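Long-range contacts in serine protease p27 (PDB 2W5E), which acts as the serine protease of human astrovirus 1, cleaving the viral non-structural polyprotein into its functional products: residues C14-P19 / V45-E50; V33-V38 / L139-T144. All blocks are in the same frame, centred on the assembly; numbering follows the deposited sequence.

Interaction 1: residues C14-P19 / V45-E50; sequences CVIDTP and VNVCYE. With CD (cadmium ion), chain R; CD (cadmium ion), chain M.
Strands 13-18 and 44-49 are the first and last in the order of a six-stranded antiparallel barrel, and their pairing closes it. Two hydrogen-bonded pairs do the stitching. Val15 and Cys48 exchange N-H and C=O, with Cys48 N giving the shorter bond, 2.8 Å to Val15 O, while Asp17 and Asn46 do the same further along. Between them Ile16 faces Val47 as a non-hydrogen-bonded pair.

Val15 and Cys48 are buried, but the Asp17 and Asn46 end of their face is partly exposed and suits polar side chains. Asp17 CB rests 3.8 Å from Asn46 CB, and CG stands anti to the backbone N (chi1 171°), so the carboxylate runs alongside the Asn46 amide in the same direction. OD2 receives Asn46 ND2 at 3.1 Å on its anti lone pair, almost straight along the N-H, and the two flat groups are nearly coplanar, 9° apart. OD1 forms a salt bridge with Lys22, so both oxygens are engaged and the head group is held in rotation.

The opposite face carries apolar residues. Ile16 CD1 lies 4.0 Å from Val47 CG2, Ile16 CG2 meets Val45 CB at 3.9 Å, and Cys14 SG touches Val47 CG1 at 3.7 Å. Ile32 and Ile69 from other strands of the barrel join this apolar filling.

Cys48 lies on the face of Val15 and Asp17, and its SG, anti to the backbone N, binds a cadmium ion at 2.7 Å together with His2 of a second subunit. Glu50 grips another cadmium through both carboxylate oxygens, with His4 and His6 of that subunit and His76 of a third. His2, His4 and His6 resemble a purification tag, so the metal chemistry probably reflects crystal assembly, whereas the apolar and paired-strand chemistry belongs to the barrel itself.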
ATOM      1  N   CYS A  14       7.655  16.592  12.776  1.00 22.94           N
ATOM      2  CA  CYS A  14       7.888  17.960  12.332  1.00 23.56           C
ATOM      3  C   CYS A  14       8.833  18.656  13.311  1.00 24.07           C
ATOM      4  O   CYS A  14       9.178  18.103  14.360  1.00 23.91           O
ATOM      5  CB  CYS A  14       6.567  18.735  12.184  1.00 23.00           C
ATOM      6  SG  CYS A  14       5.615  18.954  13.701  1.00 22.82           S
ATOM      7  N   VAL A  15       9.253  19.864  12.962  1.00 24.67           N
ATOM      8  CA  VAL A  15      10.102  20.661  13.850  1.00 25.77           C
ATOM      9  C   VAL A  15       9.296  21.847  14.381  1.00 26.47           C
ATOM     10  O   VAL A  15       8.623  22.535  13.612  1.00 26.32           O
ATOM     11  CB  VAL A  15      11.400  21.120  13.131  1.00 25.82           C
ATOM     12  CG1 VAL A  15      12.215  22.085  13.999  1.00 25.73           C
ATOM     13  CG2 VAL A  15      12.253  19.909  12.745  1.00 25.25           C
ATOM     14  N   ILE A  16       9.340  22.051  15.698  1.00 27.31           N
ATOM     15  CA  ILE A  16       8.711  23.207  16.336  1.00 28.62           C
ATOM     16  C   ILE A  16       9.775  24.283  16.594  1.00 29.65           C
ATOM     17  O   ILE A  16      10.812  24.006  17.207  1.00 29.29           O
ATOM     18  CB  ILE A  16       8.006  22.832  17.675  1.00 28.64           C
ATOM     19  CG1 ILE A  16       7.120  21.577  17.530  1.00 28.90           C
ATOM     20  CG2 ILE A  16       7.225  24.030  18.249  1.00 28.56           C
ATOM     21  CD1 ILE A  16       5.819  21.780  16.797  1.00 30.02           C
ATOM     22  N   ASP A  17       9.508  25.495  16.112  1.00 30.54           N
ATOM     23  CA  ASP A  17      10.433  26.620  16.217  1.00 31.98           C
ATOM     24  C   ASP A  17       9.814  27.752  17.048  1.00 32.39           C
ATOM     25  O   ASP A  17       8.688  28.179  16.788  1.00 32.17           O
ATOM     26  CB  ASP A  17      10.824  27.110  14.813  1.00 32.02           C
ATOM     27  CG  ASP A  17      11.607  28.421  14.834  1.00 33.63           C
ATOM     28  OD1 ASP A  17      12.779  28.420  15.263  1.00 33.02           O
ATOM     29  OD2 ASP A  17      11.047  29.451  14.400  1.00 35.26           O
ATOM     30  N   THR A  18      10.552  28.196  18.067  1.00 33.19           N
ATOM     31  CA  THR A  18      10.172  29.334  18.910  1.00 34.00           C
ATOM     32  C   THR A  18      11.396  30.247  19.104  1.00 34.44           C
ATOM     33  O   THR A  18      12.510  29.863  18.736  1.00 34.01           O
ATOM     34  CB  THR A  18       9.661  28.891  20.310  1.00 34.04           C
ATOM     35  OG1 THR A  18      10.751  28.374  21.085  1.00 33.81           O
ATOM     36  CG2 THR A  18       8.544  27.853  20.208  1.00 34.45           C
ATOM     37  N   PRO A  19      11.197  31.455  19.682  1.00 35.08           N
ATOM     38  CA  PRO A  19      12.357  32.316  19.958  1.00 35.67           C
ATOM     39  C   PRO A  19      13.369  31.701  20.937  1.00 35.93           C
ATOM     40  O   PRO A  19      14.537  32.095  20.936  1.00 36.10           O
ATOM     41  CB  PRO A  19      11.727  33.581  20.564  1.00 35.69           C
ATOM     42  CG  PRO A  19      10.301  33.567  20.102  1.00 35.91           C
ATOM     43  CD  PRO A  19       9.932  32.109  20.072  1.00 35.17           C
ATOM     44  N   VAL A  45       3.260  29.055  17.618  1.00 33.01           N
ATOM     45  CA  VAL A  45       4.589  28.535  17.307  1.00 32.22           C
ATOM     46  C   VAL A  45       4.765  28.377  15.797  1.00 31.83           C
ATOM     47  O   VAL A  45       3.783  28.352  15.047  1.00 31.40           O
ATOM     48  CB  VAL A  45       4.876  27.182  18.033  1.00 32.44           C
ATOM     49  CG1 VAL A  45       4.819  27.356  19.557  1.00 32.10           C
ATOM     50  CG2 VAL A  45       3.910  26.079  17.566  1.00 32.07           C
ATOM     51  N   ASN A  46       6.015  28.299  15.359  1.00 30.81           N
ATOM     52  CA  ASN A  46       6.312  27.917  13.991  1.00 30.74           C
ATOM     53  C   ASN A  46       6.474  26.400  13.896  1.00 30.13           C
ATOM     54  O   ASN A  46       7.050  25.770  14.787  1.00 29.40           O
ATOM     55  CB  ASN A  46       7.570  28.624  13.483  1.00 30.97           C
ATOM     56  CG  ASN A  46       7.376  30.126  13.312  1.00 32.45           C
ATOM     57  OD1 ASN A  46       6.287  30.594  12.976  1.00 32.87           O
ATOM     58  ND2 ASN A  46       8.446  30.885  13.528  1.00 33.36           N
ATOM     59  N   VAL A  47       5.932  25.829  12.829  1.00 29.60           N
ATOM     60  CA  VAL A  47       6.069  24.400  12.543  1.00 28.98           C
ATOM     61  C   VAL A  47       6.712  24.274  11.175  1.00 28.48           C
ATOM     62  O   VAL A  47       6.269  24.901  10.222  1.00 28.11           O
ATOM     63  CB  VAL A  47       4.701  23.667  12.550  1.00 29.17           C
ATOM     64  CG1 VAL A  47       4.874  22.198  12.163  1.00 28.87           C
ATOM     65  CG2 VAL A  47       4.016  23.793  13.905  1.00 28.71           C
ATOM     66  N   CYS A  48       7.772  23.481  11.083  1.00 28.15           N
ATOM     67  CA  CYS A  48       8.435  23.254   9.810  1.00 27.76           C
ATOM     68  C   CYS A  48       8.205  21.814   9.364  1.00 27.49           C
ATOM     69  O   CYS A  48       8.480  20.879  10.117  1.00 27.31           O
ATOM     70  CB  CYS A  48       9.929  23.544   9.926  1.00 27.78           C
ATOM     71  SG  CYS A  48      10.773  23.499   8.346  1.00 29.42           S
ATOM     72  N   TYR A  49       7.685  21.648   8.150  1.00 26.85           N
ATOM     73  CA  TYR A  49       7.417  20.321   7.586  1.00 26.51           C
ATOM     74  C   TYR A  49       7.713  20.310   6.096  1.00 26.47           C
ATOM     75  O   TYR A  49       7.214  21.162   5.342  1.00 26.08           O
ATOM     76  CB  TYR A  49       5.973  19.894   7.847  1.00 26.07           C
ATOM     77  CG  TYR A  49       5.667  18.447   7.476  1.00 25.97           C
ATOM     78  CD1 TYR A  49       6.065  17.395   8.309  1.00 25.35           C
ATOM     79  CD2 TYR A  49       4.988  18.134   6.297  1.00 24.40           C
ATOM     80  CE1 TYR A  49       5.785  16.058   7.974  1.00 25.22           C
ATOM     81  CE2 TYR A  49       4.700  16.802   5.953  1.00 25.02           C
ATOM     82  CZ  TYR A  49       5.104  15.774   6.796  1.00 25.25           C
ATOM     83  OH  TYR A  49       4.833  14.464   6.470  1.00 24.85           O
ATOM     84  N   GLU A  50       8.542  19.352   5.685  1.00 26.31           N
ATOM     85  CA  GLU A  50       8.987  19.224   4.292  1.00 26.45           C
ATOM     86  C   GLU A  50       9.486  20.563   3.712  1.00 27.02           C
ATOM     87  O   GLU A  50       9.278  20.872   2.538  1.00 26.66           O
ATOM     88  CB  GLU A  50       7.898  18.559   3.426  1.00 26.40           C
ATOM     89  CG  GLU A  50       7.853  17.005   3.547  1.00 24.88           C
ATOM     90  CD  GLU A  50       8.958  16.313   2.762  1.00 22.61           C
ATOM     91  OE1 GLU A  50       9.089  16.604   1.565  1.00 23.19           O
ATOM     92  OE2 GLU A  50       9.732  15.488   3.314  1.00 19.77           O
TER
HETATM   93 CD    CD R1590      11.076  15.252   2.086  1.00 20.92          CD
HETATM   94 CD    CD M1593      13.360  23.682   9.147  1.00 58.54          CD

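Interaction 2: residues V33-V38 / L139-T144; sequences VTAAHV and LAVHQT
The His37 side chain takes the crowded first torsion, with CG between the backbone N and the carbonyl carbon (chi1 77°), and Gln143 folds back on itself through a bend at chi2 (-70°). With these torsions the two side chains pass antiparallel, imidazole and amide planes 74° apart, and a water bridges them.

That water is gripped three times: it accepts from His37 N, lies in the ring plane 2.7 Å from His37 ND1, and donates to Gln143 OE1, also at 2.7 Å. An amide suits position 143 because its two ends do different work. While OE1 takes the water, NE2 donates to the main-chain O of Asp65, the charge-relay aspartate, and makes a weak bond to Val141 O; NE2 also lies 3.7 Å from Ala35 CB. Gln143 thus links the Asp65 backbone and, through water, His37.

The imidazole turns its CE1 edge to Gln143 O, 3.2 Å from CE1, an approach familiar from the catalytic histidines of chymotrypsin-like proteases. Ala35 stands at the N-cap position of the short helix that carries His37, and its O receives Val38 N. Its small methyl lets strand 138-146 come near. Deeper in, Val141 CG1 rests 3.8 Å from Ala35 N, and Val141 CG2 reaches Val33 CG1 at 4.2 Å, the two side chains lying askew. This joins the two barrels of the trypsin-like fold by apolar contact without any direct hydrogen bond between the segments.

His37 is a charge-relay residue, and its NE2 is hydrogen-bonded to Ser127 OG. ND1, the nitrogen that faces the aspartate in the classical triad, is met here by the bridging water, and the carbonyl O of Gln143 beside CE1 would probably help stabilise positive charge on the imidazole during catalysis.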
ATOM      1  N   VAL A  33       1.745  17.018  18.526  1.00 26.05           N
ATOM      2  CA  VAL A  33       2.065  16.780  19.933  1.00 25.90           C
ATOM      3  C   VAL A  33       3.551  17.053  20.178  1.00 25.79           C
ATOM      4  O   VAL A  33       4.395  16.691  19.356  1.00 25.28           O
ATOM      5  CB  VAL A  33       1.707  15.321  20.365  1.00 26.05           C
ATOM      6  CG1 VAL A  33       1.833  15.144  21.879  1.00 25.79           C
ATOM      7  CG2 VAL A  33       0.293  14.943  19.915  1.00 25.54           C
ATOM      8  N   THR A  34       3.857  17.708  21.296  1.00 25.70           N
ATOM      9  CA  THR A  34       5.251  17.947  21.704  1.00 25.97           C
ATOM     10  C   THR A  34       5.366  18.035  23.230  1.00 26.36           C
ATOM     11  O   THR A  34       4.382  17.816  23.940  1.00 25.96           O
ATOM     12  CB  THR A  34       5.862  19.194  20.993  1.00 25.91           C
ATOM     13  OG1 THR A  34       7.284  19.222  21.179  1.00 25.59           O
ATOM     14  CG2 THR A  34       5.238  20.504  21.506  1.00 25.57           C
ATOM     15  N   ALA A  35       6.568  18.324  23.728  1.00 26.98           N
ATOM     16  CA  ALA A  35       6.788  18.533  25.161  1.00 27.86           C
ATOM     17  C   ALA A  35       6.421  19.967  25.537  1.00 28.36           C
ATOM     18  O   ALA A  35       6.615  20.889  24.744  1.00 28.14           O
ATOM     19  CB  ALA A  35       8.236  18.236  25.531  1.00 27.76           C
ATOM     20  N   ALA A  36       5.897  20.152  26.744  1.00 29.23           N
ATOM     21  CA  ALA A  36       5.480  21.476  27.208  1.00 30.19           C
ATOM     22  C   ALA A  36       6.582  22.531  27.070  1.00 30.69           C
ATOM     23  O   ALA A  36       6.319  23.649  26.628  1.00 30.61           O
ATOM     24  CB  ALA A  36       4.967  21.410  28.635  1.00 30.16           C
ATOM     25  N   HIS A  37       7.816  22.175  27.421  1.00 31.53           N
ATOM     26  CA  HIS A  37       8.914  23.151  27.391  1.00 32.44           C
ATOM     27  C   HIS A  37       9.386  23.546  25.983  1.00 32.65           C
ATOM     28  O   HIS A  37      10.089  24.540  25.823  1.00 32.46           O
ATOM     29  CB  HIS A  37      10.083  22.728  28.294  1.00 32.76           C
ATOM     30  CG  HIS A  37      10.944  21.646  27.722  1.00 33.61           C
ATOM     31  ND1 HIS A  37      10.700  20.306  27.941  1.00 34.41           N
ATOM     32  CD2 HIS A  37      12.064  21.707  26.964  1.00 33.95           C
ATOM     33  CE1 HIS A  37      11.626  19.588  27.333  1.00 34.45           C
ATOM     34  NE2 HIS A  37      12.467  20.414  26.735  1.00 35.33           N
ATOM     35  N   VAL A  38       8.994  22.772  24.971  1.00 32.76           N
ATOM     36  CA  VAL A  38       9.272  23.126  23.574  1.00 33.10           C
ATOM     37  C   VAL A  38       8.395  24.311  23.146  1.00 33.65           C
ATOM     38  O   VAL A  38       8.841  25.206  22.424  1.00 33.22           O
ATOM     39  CB  VAL A  38       9.056  21.911  22.630  1.00 33.09           C
ATOM     40  CG1 VAL A  38       9.133  22.321  21.163  1.00 32.54           C
ATOM     41  CG2 VAL A  38      10.074  20.826  22.935  1.00 32.67           C
ATOM     42  N   LEU A 139       3.977   5.713  22.806  1.00 28.35           N
ATOM     43  CA  LEU A 139       3.804   5.397  24.221  1.00 28.25           C
ATOM     44  C   LEU A 139       4.008   6.628  25.102  1.00 28.01           C
ATOM     45  O   LEU A 139       3.403   6.743  26.169  1.00 28.02           O
ATOM     46  CB  LEU A 139       4.815   4.327  24.654  1.00 28.27           C
ATOM     47  CG  LEU A 139       4.813   2.948  23.989  1.00 28.60           C
ATOM     48  CD1 LEU A 139       6.042   2.173  24.426  1.00 28.27           C
ATOM     49  CD2 LEU A 139       3.551   2.184  24.328  1.00 28.82           C
ATOM     50  N   ALA A 140       4.881   7.530  24.656  1.00 27.66           N
ATOM     51  CA  ALA A 140       5.369   8.618  25.502  1.00 27.32           C
ATOM     52  C   ALA A 140       5.992   9.760  24.697  1.00 26.93           C
ATOM     53  O   ALA A 140       6.258   9.620  23.507  1.00 26.19           O
ATOM     54  CB  ALA A 140       6.380   8.074  26.518  1.00 27.27           C
ATOM     55  N   VAL A 141       6.225  10.884  25.372  1.00 27.11           N
ATOM     56  CA  VAL A 141       6.852  12.069  24.771  1.00 27.39           C
ATOM     57  C   VAL A 141       8.178  12.388  25.481  1.00 27.71           C
ATOM     58  O   VAL A 141       8.189  12.634  26.688  1.00 27.49           O
ATOM     59  CB  VAL A 141       5.897  13.297  24.837  1.00 27.44           C
ATOM     60  CG1 VAL A 141       6.537  14.527  24.203  1.00 26.86           C
ATOM     61  CG2 VAL A 141       4.551  12.982  24.174  1.00 26.46           C
ATOM     62  N   HIS A 142       9.266  12.377  24.762  1.00 28.37           N
ATOM     63  CA  HIS A 142      10.556  12.600  25.330  1.00 29.43           C
ATOM     64  C   HIS A 142      10.727  13.966  26.002  1.00 30.24           C
ATOM     65  O   HIS A 142      10.425  14.962  25.452  1.00 29.87           O
ATOM     66  CB  HIS A 142      11.625  12.430  24.291  1.00 29.35           C
ATOM     67  CG  HIS A 142      13.006  12.625  24.814  1.00 29.59           C
ATOM     68  ND1 HIS A 142      13.841  11.578  25.104  1.00 30.29           N
ATOM     69  CD2 HIS A 142      13.701  13.745  25.096  1.00 28.62           C
ATOM     70  CE1 HIS A 142      14.991  12.044  25.530  1.00 29.17           C
ATOM     71  NE2 HIS A 142      14.933  13.355  25.533  1.00 29.95           N
ATOM     72  N   GLN A 143      11.223  13.960  27.215  1.00 31.30           N
ATOM     73  CA  GLN A 143      11.285  15.160  28.050  1.00 32.68           C
ATOM     74  C   GLN A 143      12.709  15.644  28.298  1.00 33.59           C
ATOM     75  O   GLN A 143      13.010  16.821  28.098  1.00 33.85           O
ATOM     76  CB  GLN A 143      10.587  14.922  29.393  1.00 32.71           C
ATOM     77  CG  GLN A 143       9.100  14.649  29.293  1.00 32.56           C
ATOM     78  CD  GLN A 143       8.302  15.870  28.869  1.00 33.61           C
ATOM     79  OE1 GLN A 143       8.574  16.989  29.307  1.00 33.91           O
ATOM     80  NE2 GLN A 143       7.305  15.656  28.019  1.00 33.47           N
ATOM     81  N   THR A 144      13.582  14.735  28.730  1.00 34.58           N
ATOM     82  CA  THR A 144      14.919  15.118  29.177  1.00 35.73           C
ATOM     83  C   THR A 144      15.926  13.970  29.107  1.00 35.99           C
ATOM     84  O   THR A 144      15.566  12.826  28.820  1.00 35.78           O
ATOM     85  CB  THR A 144      14.874  15.686  30.623  1.00 35.94           C
ATOM     86  OG1 THR A 144      16.156  16.231  30.976  1.00 37.97           O
ATOM     87  CG2 THR A 144      14.471  14.604  31.625  1.00 36.06           C
TER
HETATM   88  O   HOH W   1       8.302  19.678  29.036  1.00 28.93           O

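Both interactions reach the same barrel: interaction 1 closes it, and interaction 2 fastens it to the second barrel, with their centres 14 Å apart. Helix 36-39 and strand 44-49 follow one another in the chain, and the two contacts touch at Val38, where Thr18 CG2 lies 3.5 Å from Val38 O and Ile16 CB lies 3.7 Å from Val38 CG1. The strand 13-18 thus packs against the turn of helix that carries the catalytic histidine. Interaction 2 holds His37 itself, whereas the side chain of Ile16 in interaction 1 stays about 9 Å from that of Ser127, a layer behind the active site.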